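Local coordinates for esterase (Uncultured bacterium, PDB 5EGN), which degrades N-acyl homoserine lactones, the signals of bacterial quorum sensing, and is classed as a carboxylesterase of the alpha/beta hydrolase family, at residues 2-7 with 75-80; 24-29 with 54-59; 101-106 with 111-116; 66-71 with 95-100; 37-42 with 46-51. The protein carries 2 engineered substitutions. All coordinates share one frame; numbering follows the deposited sequence.

Interaction 1 (2-7 with 75-80); sequences PHVEND and VVAVLD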
# COMPACT_ATOMS: atom_id res chain seq x y z
N PRO A 2 13.40 3.11 -4.26
CA PRO A 2 14.75 2.90 -4.81
C PRO A 2 15.26 1.48 -4.56
O PRO A 2 14.54 0.65 -4.00
CB PRO A 2 15.59 3.92 -4.06
CG PRO A 2 14.65 5.03 -3.78
CD PRO A 2 13.31 4.39 -3.54
N HIS A 3 16.50 1.22 -4.96
CA HIS A 3 17.11 -0.08 -4.75
C HIS A 3 18.47 0.04 -4.07
O HIS A 3 19.21 0.99 -4.31
CB HIS A 3 17.27 -0.82 -6.08
CG HIS A 3 16.01 -0.91 -6.87
ND1 HIS A 3 15.20 -2.03 -6.86
CD2 HIS A 3 15.42 -0.03 -7.71
CE1 HIS A 3 14.17 -1.82 -7.66
NE2 HIS A 3 14.28 -0.62 -8.19
N VAL A 4 18.80 -0.93 -3.22
CA VAL A 4 20.18 -1.12 -2.81
C VAL A 4 20.64 -2.45 -3.37
O VAL A 4 19.83 -3.34 -3.58
CB VAL A 4 20.38 -1.13 -1.28
CG1 VAL A 4 21.76 -0.60 -0.93
CG2 VAL A 4 19.32 -0.31 -0.58
N GLU A 5 21.94 -2.61 -3.61
CA GLU A 5 22.44 -3.90 -4.05
C GLU A 5 23.22 -4.58 -2.94
O GLU A 5 24.17 -4.01 -2.41
CB GLU A 5 23.30 -3.75 -5.31
CG GLU A 5 23.59 -5.07 -5.99
CD GLU A 5 24.21 -4.90 -7.36
OE1 GLU A 5 25.44 -5.06 -7.49
OE2 GLU A 5 23.46 -4.62 -8.32
N ASN A 6 22.81 -5.79 -2.59
CA ASN A 6 23.55 -6.57 -1.62
C ASN A 6 24.04 -7.85 -2.27
O ASN A 6 23.26 -8.78 -2.51
CB ASN A 6 22.69 -6.87 -0.39
CG ASN A 6 23.51 -7.11 0.86
OD1 ASN A 6 23.27 -6.50 1.91
ND2 ASN A 6 24.50 -8.00 0.77
N ASP A 7 25.33 -7.87 -2.58
CA ASP A 7 26.01 -9.03 -3.15
C ASP A 7 25.35 -9.46 -4.46
O ASP A 7 25.29 -10.66 -4.77
CB ASP A 7 26.03 -10.18 -2.14
CG ASP A 7 27.25 -11.07 -2.29
OD1 ASP A 7 27.80 -11.17 -3.40
OD2 ASP A 7 27.67 -11.67 -1.27
N VAL A 75 18.70 -5.64 5.00
CA VAL A 75 18.28 -4.50 5.81
C VAL A 75 19.46 -3.57 6.12
O VAL A 75 19.34 -2.34 6.00
CB VAL A 75 17.62 -4.94 7.14
CG1 VAL A 75 17.22 -3.72 7.96
CG2 VAL A 75 16.42 -5.83 6.87
N VAL A 76 20.59 -4.15 6.52
CA VAL A 76 21.78 -3.37 6.84
C VAL A 76 22.28 -2.61 5.61
O VAL A 76 22.76 -1.49 5.72
CB VAL A 76 22.92 -4.25 7.40
CG1 VAL A 76 24.17 -3.42 7.65
CG2 VAL A 76 22.48 -4.92 8.69
N ALA A 77 22.15 -3.23 4.43
CA ALA A 77 22.50 -2.56 3.18
C ALA A 77 21.63 -1.33 2.98
O ALA A 77 22.13 -0.24 2.65
CB ALA A 77 22.35 -3.51 2.01
N VAL A 78 20.33 -1.50 3.18
CA VAL A 78 19.40 -0.37 3.08
C VAL A 78 19.78 0.75 4.05
O VAL A 78 19.82 1.93 3.66
CB VAL A 78 17.95 -0.81 3.33
CG1 VAL A 78 17.02 0.40 3.33
CG2 VAL A 78 17.51 -1.83 2.29
N LEU A 79 20.06 0.39 5.29
CA LEU A 79 20.44 1.38 6.31
C LEU A 79 21.76 2.07 5.97
O LEU A 79 21.96 3.25 6.29
CB LEU A 79 20.54 0.72 7.68
CG LEU A 79 19.21 0.22 8.27
CD1 LEU A 79 19.45 -0.51 9.58
CD2 LEU A 79 18.24 1.38 8.46
N ASP A 80 22.65 1.34 5.31
CA ASP A 80 23.94 1.88 4.90
C ASP A 80 23.79 2.90 3.79
O ASP A 80 24.40 3.97 3.83
CB ASP A 80 24.88 0.75 4.46
CG ASP A 80 25.43 -0.05 5.63
OD1 ASP A 80 25.34 0.44 6.77
OD2 ASP A 80 25.96 -1.16 5.40

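Interaction 2 (24-29 with 54-59); sequences FLHPFS and RGHGRS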
# COMPACT_ATOMS: atom_id res chain seq x y z
N PHE A 24 10.18 -0.67 8.72
CA PHE A 24 9.08 -1.62 8.60
C PHE A 24 9.46 -2.82 7.73
O PHE A 24 9.87 -2.68 6.54
CB PHE A 24 7.83 -0.94 8.04
CG PHE A 24 7.28 0.15 8.92
CD1 PHE A 24 7.64 1.47 8.70
CD2 PHE A 24 6.41 -0.14 9.96
CE1 PHE A 24 7.13 2.48 9.50
CE2 PHE A 24 5.90 0.86 10.76
CZ PHE A 24 6.27 2.18 10.53
N LEU A 25 9.33 -3.99 8.35
CA LEU A 25 9.67 -5.28 7.77
C LEU A 25 8.41 -6.12 7.63
O LEU A 25 7.86 -6.59 8.63
CB LEU A 25 10.69 -6.00 8.65
CG LEU A 25 11.95 -5.20 8.98
CD1 LEU A 25 12.88 -5.95 9.91
CD2 LEU A 25 12.65 -4.85 7.68
N HIS A 26 7.97 -6.31 6.39
CA HIS A 26 6.70 -6.98 6.11
C HIS A 26 6.73 -8.48 6.42
O HIS A 26 7.81 -9.08 6.46
CB HIS A 26 6.32 -6.77 4.64
CG HIS A 26 7.19 -7.52 3.68
ND1 HIS A 26 6.99 -8.85 3.38
CD2 HIS A 26 8.26 -7.13 2.95
CE1 HIS A 26 7.90 -9.25 2.51
NE2 HIS A 26 8.68 -8.22 2.23
N PRO A 27 5.55 -9.10 6.63
CA PRO A 27 5.48 -10.55 6.85
C PRO A 27 5.77 -11.37 5.60
O PRO A 27 5.90 -10.81 4.50
CB PRO A 27 4.03 -10.76 7.30
CG PRO A 27 3.29 -9.63 6.70
CD PRO A 27 4.23 -8.46 6.76
N PHE A 28 5.88 -12.68 5.77
CA PHE A 28 6.22 -13.60 4.70
C PHE A 28 5.15 -13.61 3.60
O PHE A 28 3.96 -13.50 3.88
CB PHE A 28 6.43 -15.00 5.27
CG PHE A 28 7.17 -15.94 4.36
CD1 PHE A 28 8.37 -15.57 3.78
CD2 PHE A 28 6.67 -17.20 4.10
CE1 PHE A 28 9.05 -16.44 2.95
CE2 PHE A 28 7.35 -18.08 3.27
CZ PHE A 28 8.54 -17.69 2.69
N SER A 29 5.61 -13.73 2.35
CA SER A 29 4.77 -13.80 1.15
C SER A 29 4.11 -12.48 0.76
O SER A 29 3.46 -12.39 -0.28
CB SER A 29 3.69 -14.88 1.30
OG SER A 29 2.56 -14.37 1.98
N ARG A 54 14.02 -9.89 0.07
CA ARG A 54 14.40 -10.59 -1.15
C ARG A 54 13.42 -11.73 -1.40
O ARG A 54 12.99 -12.40 -0.46
CB ARG A 54 15.83 -11.12 -1.05
CG ARG A 54 16.09 -12.07 0.10
CD ARG A 54 17.46 -12.71 -0.02
NE ARG A 54 18.52 -11.71 -0.09
CZ ARG A 54 19.80 -11.99 -0.31
NH1 ARG A 54 20.19 -13.25 -0.48
NH2 ARG A 54 20.70 -11.02 -0.36
N GLY A 55 13.04 -11.92 -2.65
CA GLY A 55 12.06 -12.93 -3.00
C GLY A 55 10.63 -12.41 -2.87
O GLY A 55 9.68 -13.15 -3.10
N HIS A 56 10.50 -11.14 -2.50
CA HIS A 56 9.18 -10.55 -2.29
C HIS A 56 9.01 -9.25 -3.08
O HIS A 56 9.95 -8.47 -3.21
CB HIS A 56 8.94 -10.27 -0.81
CG HIS A 56 8.93 -11.50 0.04
ND1 HIS A 56 10.08 -12.14 0.44
CD2 HIS A 56 7.90 -12.22 0.57
CE1 HIS A 56 9.77 -13.19 1.18
NE2 HIS A 56 8.46 -13.26 1.27
N GLY A 57 7.80 -9.05 -3.59
CA GLY A 57 7.41 -7.79 -4.21
C GLY A 57 8.31 -7.27 -5.31
O GLY A 57 8.41 -7.87 -6.38
N ARG A 58 8.96 -6.15 -5.04
CA ARG A 58 9.72 -5.43 -6.06
C ARG A 58 11.21 -5.72 -5.99
O ARG A 58 11.98 -5.24 -6.83
CB ARG A 58 9.47 -3.93 -5.92
CG ARG A 58 8.01 -3.55 -5.98
CD ARG A 58 7.79 -2.14 -5.47
NE ARG A 58 7.54 -2.11 -4.04
CZ ARG A 58 6.46 -1.57 -3.48
NH1 ARG A 58 5.53 -1.02 -4.25
NH2 ARG A 58 6.31 -1.57 -2.17
N SER A 59 11.62 -6.49 -4.99
CA SER A 59 13.02 -6.86 -4.84
C SER A 59 13.37 -8.05 -5.72
O SER A 59 12.49 -8.75 -6.22
CB SER A 59 13.34 -7.19 -3.37
OG SER A 59 13.28 -6.02 -2.57

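Interaction 3 (101-106 with 111-116); sequences QLNLDH and IGNLIL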
# COMPACT_ATOMS: atom_id res chain seq x y z
N GLN A 101 17.34 -11.21 14.56
CA GLN A 101 18.64 -11.55 13.99
C GLN A 101 19.50 -10.30 13.88
O GLN A 101 20.72 -10.34 14.09
CB GLN A 101 18.47 -12.20 12.62
CG GLN A 101 19.70 -12.94 12.14
CD GLN A 101 20.06 -14.10 13.04
OE1 GLN A 101 19.25 -15.00 13.25
NE2 GLN A 101 21.26 -14.08 13.59
N LEU A 102 18.86 -9.18 13.56
CA LEU A 102 19.55 -7.90 13.45
C LEU A 102 20.06 -7.44 14.81
O LEU A 102 21.13 -6.84 14.91
CB LEU A 102 18.63 -6.85 12.83
CG LEU A 102 19.25 -5.56 12.29
CD1 LEU A 102 18.42 -5.04 11.13
CD2 LEU A 102 19.37 -4.50 13.37
N ASN A 103 19.29 -7.72 15.86
CA ASN A 103 19.73 -7.43 17.22
C ASN A 103 20.91 -8.30 17.62
O ASN A 103 21.77 -7.89 18.39
CB ASN A 103 18.58 -7.62 18.22
CG ASN A 103 17.76 -6.36 18.40
OD1 ASN A 103 17.86 -5.69 19.42
ND2 ASN A 103 16.93 -6.04 17.41
N LEU A 104 20.93 -9.52 17.08
CA LEU A 104 22.02 -10.45 17.35
C LEU A 104 23.33 -10.05 16.67
O LEU A 104 24.38 -10.02 17.31
CB LEU A 104 21.62 -11.87 16.92
CG LEU A 104 21.16 -12.81 18.04
CD1 LEU A 104 20.19 -12.10 18.96
CD2 LEU A 104 20.52 -14.06 17.46
N ASP A 105 23.26 -9.75 15.38
CA ASP A 105 24.47 -9.48 14.60
C ASP A 105 24.85 -8.00 14.55
O ASP A 105 26.02 -7.67 14.39
CB ASP A 105 24.29 -10.01 13.17
CG ASP A 105 24.10 -11.51 13.12
OD1 ASP A 105 24.55 -12.19 14.07
OD2 ASP A 105 23.51 -12.00 12.14
N HIS A 106 23.86 -7.12 14.66
CA HIS A 106 24.13 -5.68 14.61
C HIS A 106 23.41 -4.92 15.72
O HIS A 106 22.53 -4.11 15.45
CB HIS A 106 23.73 -5.11 13.25
CG HIS A 106 24.33 -5.83 12.09
ND1 HIS A 106 23.83 -7.02 11.61
CD2 HIS A 106 25.40 -5.53 11.31
CE1 HIS A 106 24.56 -7.43 10.59
NE2 HIS A 106 25.52 -6.54 10.38
N ILE A 111 17.72 0.95 17.93
CA ILE A 111 17.15 1.80 18.96
C ILE A 111 16.19 0.97 19.81
O ILE A 111 16.25 1.00 21.04
CB ILE A 111 16.40 3.01 18.37
CG1 ILE A 111 17.36 3.90 17.60
CG2 ILE A 111 15.73 3.81 19.48
CD1 ILE A 111 16.71 5.11 16.98
N GLY A 112 15.32 0.23 19.14
CA GLY A 112 14.41 -0.67 19.81
C GLY A 112 13.59 -1.47 18.82
O GLY A 112 13.69 -1.27 17.62
N ASN A 113 12.77 -2.38 19.34
CA ASN A 113 12.00 -3.27 18.48
C ASN A 113 10.52 -3.33 18.82
O ASN A 113 10.14 -3.36 19.99
CB ASN A 113 12.58 -4.69 18.54
CG ASN A 113 14.08 -4.72 18.33
OD1 ASN A 113 14.57 -4.51 17.22
ND2 ASN A 113 14.81 -4.99 19.40
N LEU A 114 9.69 -3.32 17.78
CA LEU A 114 8.30 -3.73 17.93
C LEU A 114 8.11 -5.03 17.16
O LEU A 114 8.07 -5.03 15.93
CB LEU A 114 7.33 -2.65 17.44
CG LEU A 114 5.87 -2.78 17.91
CD1 LEU A 114 5.16 -1.44 17.88
CD2 LEU A 114 5.09 -3.80 17.09
N ILE A 115 8.01 -6.13 17.88
CA ILE A 115 7.81 -7.44 17.28
C ILE A 115 6.32 -7.76 17.20
O ILE A 115 5.66 -7.95 18.22
CB ILE A 115 8.52 -8.55 18.08
CG1 ILE A 115 9.95 -8.13 18.39
CG2 ILE A 115 8.53 -9.85 17.29
CD1 ILE A 115 10.85 -8.12 17.18
N LEU A 116 5.78 -7.82 15.98
CA LEU A 116 4.37 -8.11 15.79
C LEU A 116 4.13 -9.52 15.25
O LEU A 116 4.54 -9.83 14.13
CB LEU A 116 3.72 -7.10 14.85
CG LEU A 116 2.23 -7.36 14.62
CD1 LEU A 116 1.42 -6.95 15.84
CD2 LEU A 116 1.73 -6.65 13.37

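Interaction 4 (66-71 with 95-100); sequences YSIMEH and GGMIAM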
# COMPACT_ATOMS: atom_id res chain seq x y z
N TYR A 66 18.00 -17.57 1.41
CA TYR A 66 16.91 -17.00 2.19
C TYR A 66 17.01 -17.35 3.66
O TYR A 66 16.04 -17.79 4.28
CB TYR A 66 15.56 -17.47 1.62
CG TYR A 66 15.30 -16.96 0.23
CD1 TYR A 66 14.92 -15.64 0.02
CD2 TYR A 66 15.43 -17.78 -0.88
CE1 TYR A 66 14.68 -15.15 -1.25
CE2 TYR A 66 15.19 -17.31 -2.15
CZ TYR A 66 14.82 -15.99 -2.33
OH TYR A 66 14.58 -15.52 -3.60
N SER A 67 18.20 -17.17 4.22
CA SER A 67 18.37 -17.26 5.67
C SER A 67 17.98 -15.92 6.27
O SER A 67 18.05 -14.89 5.60
CB SER A 67 19.81 -17.62 6.03
OG SER A 67 20.71 -16.57 5.70
N ILE A 68 17.57 -15.93 7.53
CA ILE A 68 17.18 -14.71 8.22
C ILE A 68 18.38 -13.76 8.34
O ILE A 68 18.22 -12.54 8.33
CB ILE A 68 16.60 -15.02 9.61
CG1 ILE A 68 15.45 -16.01 9.49
CG2 ILE A 68 16.12 -13.75 10.29
CD1 ILE A 68 14.31 -15.51 8.63
N MET A 69 19.57 -14.34 8.42
CA MET A 69 20.80 -13.56 8.49
C MET A 69 21.01 -12.76 7.20
O MET A 69 21.40 -11.59 7.24
CB MET A 69 22.00 -14.46 8.75
CG MET A 69 21.88 -15.35 9.98
SD MET A 69 21.03 -16.90 9.65
CE MET A 69 21.04 -17.65 11.27
N GLU A 70 20.75 -13.40 6.07
CA GLU A 70 20.90 -12.74 4.77
C GLU A 70 19.87 -11.62 4.59
O GLU A 70 20.19 -10.55 4.05
CB GLU A 70 20.77 -13.78 3.64
CG GLU A 70 22.04 -14.61 3.46
CD GLU A 70 21.82 -15.86 2.62
OE1 GLU A 70 20.94 -16.67 2.99
OE2 GLU A 70 22.52 -16.03 1.61
N HIS A 71 18.64 -11.86 5.04
CA HIS A 71 17.61 -10.83 5.08
C HIS A 71 18.08 -9.63 5.91
O HIS A 71 17.95 -8.47 5.49
CB HIS A 71 16.31 -11.39 5.67
CG HIS A 71 15.48 -12.17 4.70
ND1 HIS A 71 14.95 -11.62 3.56
CD2 HIS A 71 15.08 -13.46 4.72
CE1 HIS A 71 14.26 -12.53 2.91
NE2 HIS A 71 14.33 -13.67 3.59
N GLY A 95 9.43 -10.74 9.57
CA GLY A 95 10.05 -9.44 9.79
C GLY A 95 10.57 -9.34 11.21
O GLY A 95 11.61 -8.74 11.47
N GLY A 96 9.82 -9.93 12.14
CA GLY A 96 10.24 -10.00 13.53
C GLY A 96 11.49 -10.84 13.68
O GLY A 96 12.40 -10.49 14.44
N MET A 97 11.54 -11.94 12.94
CA MET A 97 12.72 -12.79 12.88
C MET A 97 13.93 -11.99 12.41
O MET A 97 15.00 -12.04 13.02
CB MET A 97 12.50 -13.98 11.95
CG MET A 97 11.32 -14.85 12.29
SD MET A 97 11.22 -16.29 11.22
CE MET A 97 9.70 -17.02 11.79
N ILE A 98 13.74 -11.24 11.33
CA ILE A 98 14.79 -10.42 10.75
C ILE A 98 15.29 -9.37 11.74
O ILE A 98 16.50 -9.16 11.88
CB ILE A 98 14.30 -9.72 9.46
CG1 ILE A 98 13.95 -10.75 8.39
CG2 ILE A 98 15.35 -8.76 8.94
CD1 ILE A 98 13.23 -10.18 7.19
N ALA A 99 14.36 -8.74 12.45
CA ALA A 99 14.70 -7.75 13.45
C ALA A 99 15.51 -8.35 14.60
O ALA A 99 16.48 -7.76 15.07
CB ALA A 99 13.44 -7.08 13.99
N MET A 100 15.10 -9.54 15.05
CA MET A 100 15.79 -10.22 16.15
C MET A 100 17.21 -10.62 15.74
O MET A 100 18.18 -10.39 16.49
CB MET A 100 15.00 -11.44 16.61
CG MET A 100 13.76 -11.10 17.42
SD MET A 100 12.91 -12.53 18.13
CE MET A 100 12.07 -13.18 16.70

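Interaction 5 (37-42 with 46-51); sequences FQTFPF and NHVIVI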
# COMPACT_ATOMS: atom_id res chain seq x y z
N PHE A 37 -0.94 2.09 6.03
CA PHE A 37 -1.56 2.92 7.05
C PHE A 37 -0.58 3.38 8.12
O PHE A 37 -0.91 4.24 8.93
CB PHE A 37 -2.73 2.20 7.70
CG PHE A 37 -3.87 1.92 6.77
CD1 PHE A 37 -4.69 2.94 6.32
CD2 PHE A 37 -4.13 0.62 6.35
CE1 PHE A 37 -5.74 2.68 5.45
CE2 PHE A 37 -5.18 0.35 5.49
CZ PHE A 37 -5.99 1.38 5.04
N GLN A 38 0.62 2.80 8.14
CA GLN A 38 1.64 3.19 9.10
C GLN A 38 2.65 4.14 8.48
O GLN A 38 3.07 5.12 9.10
CB GLN A 38 2.36 1.96 9.66
CG GLN A 38 1.56 1.15 10.66
CD GLN A 38 0.47 0.32 10.01
OE1 GLN A 38 0.70 -0.36 9.01
NE2 GLN A 38 -0.73 0.38 10.57
N THR A 39 3.03 3.83 7.24
CA THR A 39 4.13 4.50 6.55
C THR A 39 4.07 6.02 6.57
O THR A 39 5.05 6.68 6.93
CB THR A 39 4.19 4.04 5.07
OG1 THR A 39 4.41 2.63 5.02
CG2 THR A 39 5.31 4.75 4.34
N PHE A 40 2.93 6.58 6.20
CA PHE A 40 2.82 8.02 6.00
C PHE A 40 2.46 8.84 7.25
O PHE A 40 2.97 9.95 7.42
CB PHE A 40 1.83 8.30 4.87
CG PHE A 40 2.21 7.65 3.57
CD1 PHE A 40 3.14 8.24 2.73
CD2 PHE A 40 1.66 6.43 3.20
CE1 PHE A 40 3.50 7.63 1.54
CE2 PHE A 40 2.02 5.82 2.02
CZ PHE A 40 2.95 6.42 1.18
N PRO A 41 1.57 8.31 8.12
CA PRO A 41 1.40 9.04 9.39
C PRO A 41 2.70 9.13 10.19
O PRO A 41 2.97 10.17 10.80
CB PRO A 41 0.35 8.22 10.13
CG PRO A 41 -0.46 7.61 9.04
CD PRO A 41 0.52 7.29 7.95
N PHE A 42 3.49 8.07 10.19
CA PHE A 42 4.76 8.07 10.91
C PHE A 42 5.84 8.81 10.12
O PHE A 42 6.90 9.13 10.66
CB PHE A 42 5.21 6.64 11.21
CG PHE A 42 4.48 6.02 12.36
CD1 PHE A 42 4.87 6.28 13.67
CD2 PHE A 42 3.40 5.17 12.15
CE1 PHE A 42 4.19 5.71 14.73
CE2 PHE A 42 2.73 4.60 13.21
CZ PHE A 42 3.12 4.87 14.50
N ASN A 46 8.73 10.93 11.73
CA ASN A 46 9.91 10.08 11.67
C ASN A 46 10.45 9.86 10.26
O ASN A 46 9.79 10.18 9.27
CB ASN A 46 9.60 8.72 12.30
CG ASN A 46 9.28 8.82 13.77
OD1 ASN A 46 8.14 9.08 14.15
ND2 ASN A 46 10.28 8.60 14.62
N HIS A 47 11.65 9.30 10.20
CA HIS A 47 12.24 8.84 8.94
C HIS A 47 11.80 7.40 8.69
O HIS A 47 12.44 6.46 9.18
CB HIS A 47 13.76 8.96 8.99
CG HIS A 47 14.44 8.55 7.72
ND1 HIS A 47 15.82 8.45 7.62
CD2 HIS A 47 13.95 8.20 6.51
CE1 HIS A 47 16.14 8.06 6.40
NE2 HIS A 47 15.02 7.91 5.70
N VAL A 48 10.72 7.23 7.94
CA VAL A 48 10.19 5.90 7.70
C VAL A 48 10.87 5.21 6.53
O VAL A 48 11.09 5.81 5.46
CB VAL A 48 8.66 5.92 7.46
CG1 VAL A 48 7.94 6.44 8.70
CG2 VAL A 48 8.30 6.76 6.25
N ILE A 49 11.23 3.96 6.76
CA ILE A 49 11.90 3.10 5.80
C ILE A 49 11.15 1.79 5.72
O ILE A 49 11.12 1.05 6.68
CB ILE A 49 13.36 2.82 6.21
CG1 ILE A 49 14.12 4.13 6.44
CG2 ILE A 49 14.06 1.93 5.19
CD1 ILE A 49 15.19 4.03 7.52
N VAL A 50 10.53 1.50 4.58
CA VAL A 50 9.77 0.27 4.44
C VAL A 50 10.41 -0.63 3.39
O VAL A 50 10.70 -0.18 2.27
CB VAL A 50 8.30 0.57 4.07
CG1 VAL A 50 8.23 1.62 2.99
CG2 VAL A 50 7.56 -0.70 3.66
N ILE A 51 10.66 -1.89 3.75
CA ILE A 51 11.48 -2.73 2.87
C ILE A 51 10.76 -3.96 2.30
O ILE A 51 10.00 -4.64 3.00
CB ILE A 51 12.76 -3.21 3.59
CG1 ILE A 51 13.63 -2.01 3.96
CG2 ILE A 51 13.57 -4.15 2.72
CD1 ILE A 51 14.87 -2.37 4.74

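Interaction 1 (2-7 with 75-80)
The polar bonds beside the V4-V78 contact belong to the two backbones: in the helix L79 N donates to V75 O at 2.9 Å, while V4 pairs by backbone hydrogen bonding with I11 of strand 9-16. What passes between the segments is therefore mainly apolar. In the alpha/beta hydrolase fold of this protein, strand 3-6 is an outermost strand of the central sheet, and it lies over helix 68-81. The axes of strand 3-6 and helix 75-80 come within 8.1 Å and run at 126° to each other. Because a strand alternates its faces, V4 and N6 turn toward the helix while H3 and E5 turn away. V4 fits its place as a branched, strand-favouring residue whose two methyls reach different helix residues: CG1 lies 3.6 Å from A77 O, and CG2 meets V78. The small A77 lets the strand come close, its CB lying 4.1 Å from N6 CB. Cutting V4 back to an alanine is likely to open a gap over A77 and V78 and to take an apolar neighbour from Y13, which both valines touch. The two valine side chains cross at about a right angle. In V78, CG2 stands anti to the carbonyl carbon with CG1 anti to the backbone N (chi1 176°), which brings V78 CG2 to 3.7 Å from V4 CG2.

Interaction 2 (24-29 with 54-59)
H26 and H56 form the tightly packed half of this contact, an offset edge-to-face pair in which the edge of the H26 ring points toward the face of H56. Their centroids lie 5.0 Å apart with the planes at 61°, and H26 CE1 comes 3.5 Å from H56 CG. H26 gets there because its CG sits between the backbone N and the carbonyl carbon (chi1 71°). H56 is steadied from its own segment: ND1 donates to R54 O at 3.1 Å, the acceptor lying a little out of the ring plane, which helps to set the rotation of the imidazole. At the edge of H56, S29 N lies 3.1 Å from NE2.

The looser side is that of F28, which is partly exposed. Its ring meets H56 obliquely, F28 CD1 lying 3.4 Å from H56 NE2. Beyond H56 the chain makes a type II' turn from H56 to S59; G57 takes the positive phi that such a turn requires, and R58 reaches out to a salt bridge with D14 of the second subunit.

In this fold the loop after strand 21-25 commonly helps form the oxyanion hole; consistent with that, the backbone of the 26-29 loop may contribute here. That strand lies in the sheet between 47-51 and 87-92, with L25 packed on V75 of helix 68-81. To the same helix the 54-59 loop is fastened by the salt bridge from R54 to D74.

Interaction 3 (101-106 with 111-116)
Followed from I111 to L116, the second segment meets helix 101-105 through one side chain, N113, whose carboxamide faces that of N103. I111 lies at a corner of the chain and packs on V20 and R86. G112 follows without a side chain, extended and backbone-bonded to F89. At N113 the side chain turns to the helix, its CG beside the backbone N and anti to the carbonyl carbon. The two amides come from opposite directions and trade bonds: N103 ND2 gives to N113 OD1 at 2.8 Å, and N113 ND2 returns one to N103 OD1 at 3.1 Å, the latter nearly straight at 163°. The amide planes are 62° apart, so the pair is twisted and N113 ND2 approaches N103 OD1 from above its carbonyl plane. Asparagine suits both places, since each amide can give and accept at once in a buried site. N103 ND2 also donates to A99 O, and N113 ND2 makes a weak bond to T206 OG1. Next, L114 packs on helix 249-257; I115 touches T206, and L116 again meets helix 249-257. The contact thus ties helix 94-105 to strand 110-116 within the beta-alpha-beta unit that begins with strand 87-92, the strand lying between 87-92 and 206-211.

Interaction 4 (66-71 with 95-100)
Apolar contacts of I68 with M97 and I98, and of I98 with H71, hold helices 68-81 and 94-105 together through four buried residues, with the CA atoms of I68 and I98 only 5.5 Å apart. I68 CG2, anti to its own nitrogen, is laid against the backbone of the other helix, 3.4 Å from M97 O, and also meets M97 CB at 4.0 Å. I68 CD1 lies beside M97 SD, while the rest of the extended methionine leads away. The branched isoleucine suits this close approach because one methyl can rest on the backbone and the other on a side chain.

I98 answers from its own helix. Its CG1 stands beside the backbone N and the chain runs on extended (chi2 170°), bringing CD1 to 3.6 Å from H71 CB. An alanine at I98 is likely to open a gap beside H71 and leave the imidazole less firmly placed next to H53, which I98 also touches.

Helix 94-105 starts within the G91-x-S93-x-G95 pattern and holds its last glycine, consistent with the nucleophile elbow of alpha/beta hydrolases. G95 is the small residue that the pattern has at this position, and L25 CD1 rests on its carbonyl oxygen.

The polar bonds serve the start of helix 68-81. S67 is its N-cap and forms a capping box with E70: E70 N donates to S67 OG at 3.2 Å, and S67 N to E70 OE1 at 3.0 Å. E70 OE1 is gripped a second time, by S67 OG at 2.7 Å, both donors reaching it on its anti side.

Interaction 5 (37-42 with 46-51)
The beta-alpha-beta unit of strand 21-25, helix 36-39 and strand 47-51 is closed here, where T39 and F42 pack on V48 as the chain returns to the sheet of the alpha/beta hydrolase fold. V48 is the centre of the contact. Its CG1 is anti to the carbonyl carbon and its CG2 lies between the backbone N and the carbonyl carbon; with this torsion (chi1 -63°) CG1 is directed to F42 and CG2 to T39. CG1 lies 3.7 Å from F42 CB, and CG2 lies 4.1 Å from T39 CG2. T39 O sits against the same two methyls, 3.3 Å from V48 CG2. A beta-branched valine is apt here, favouring the strand while offering two methyls to the turn.

T39 divides its duties. Its hydroxyl is bound to W35 O, which fixes the side chain so that the methyl is left for packing, and CG2 lies over the centre of the F40 ring. F42 sends its ring away from the strand toward N253 and L256 of helix 249-257. On the side facing the second subunit, the F40 ring meets that of H168 of that subunit, and P41 packs on its A167.

Along the strand, V50 also points to the turn, and H47 and I49 point away. N46, where the second segment opens, anchors its ND2 to V20 O. The segments are further joined where N46 N gives a weak hydrogen bond to F42 O, 2.8 Å long but bent to 130° at the hydrogen.

In the fold
All five contacts are built round the central sheet of one alpha/beta hydrolase fold. Interactions 1, 2, 3 and 5 reach the sheet itself; interaction 4 joins two helices, sharing 68-81 with interaction 1 and 94-105 with interaction 3. Along the chain interaction 5 is nested within interaction 2, and both within the loop closed by interaction 1; interaction 4 alternates with the segments of interaction 1 and closes before interaction 3, which comes last. Centres lie about 10 Å (3 and 4) to 20 Å (4 and 5) apart. Neighbouring strands 21-25 and 47-51 link interactions 2 and 5, which both touch the second subunit. Interactions 2 and 4 touch at several points, one being L25 on G95, part of the probable nucleophile elbow.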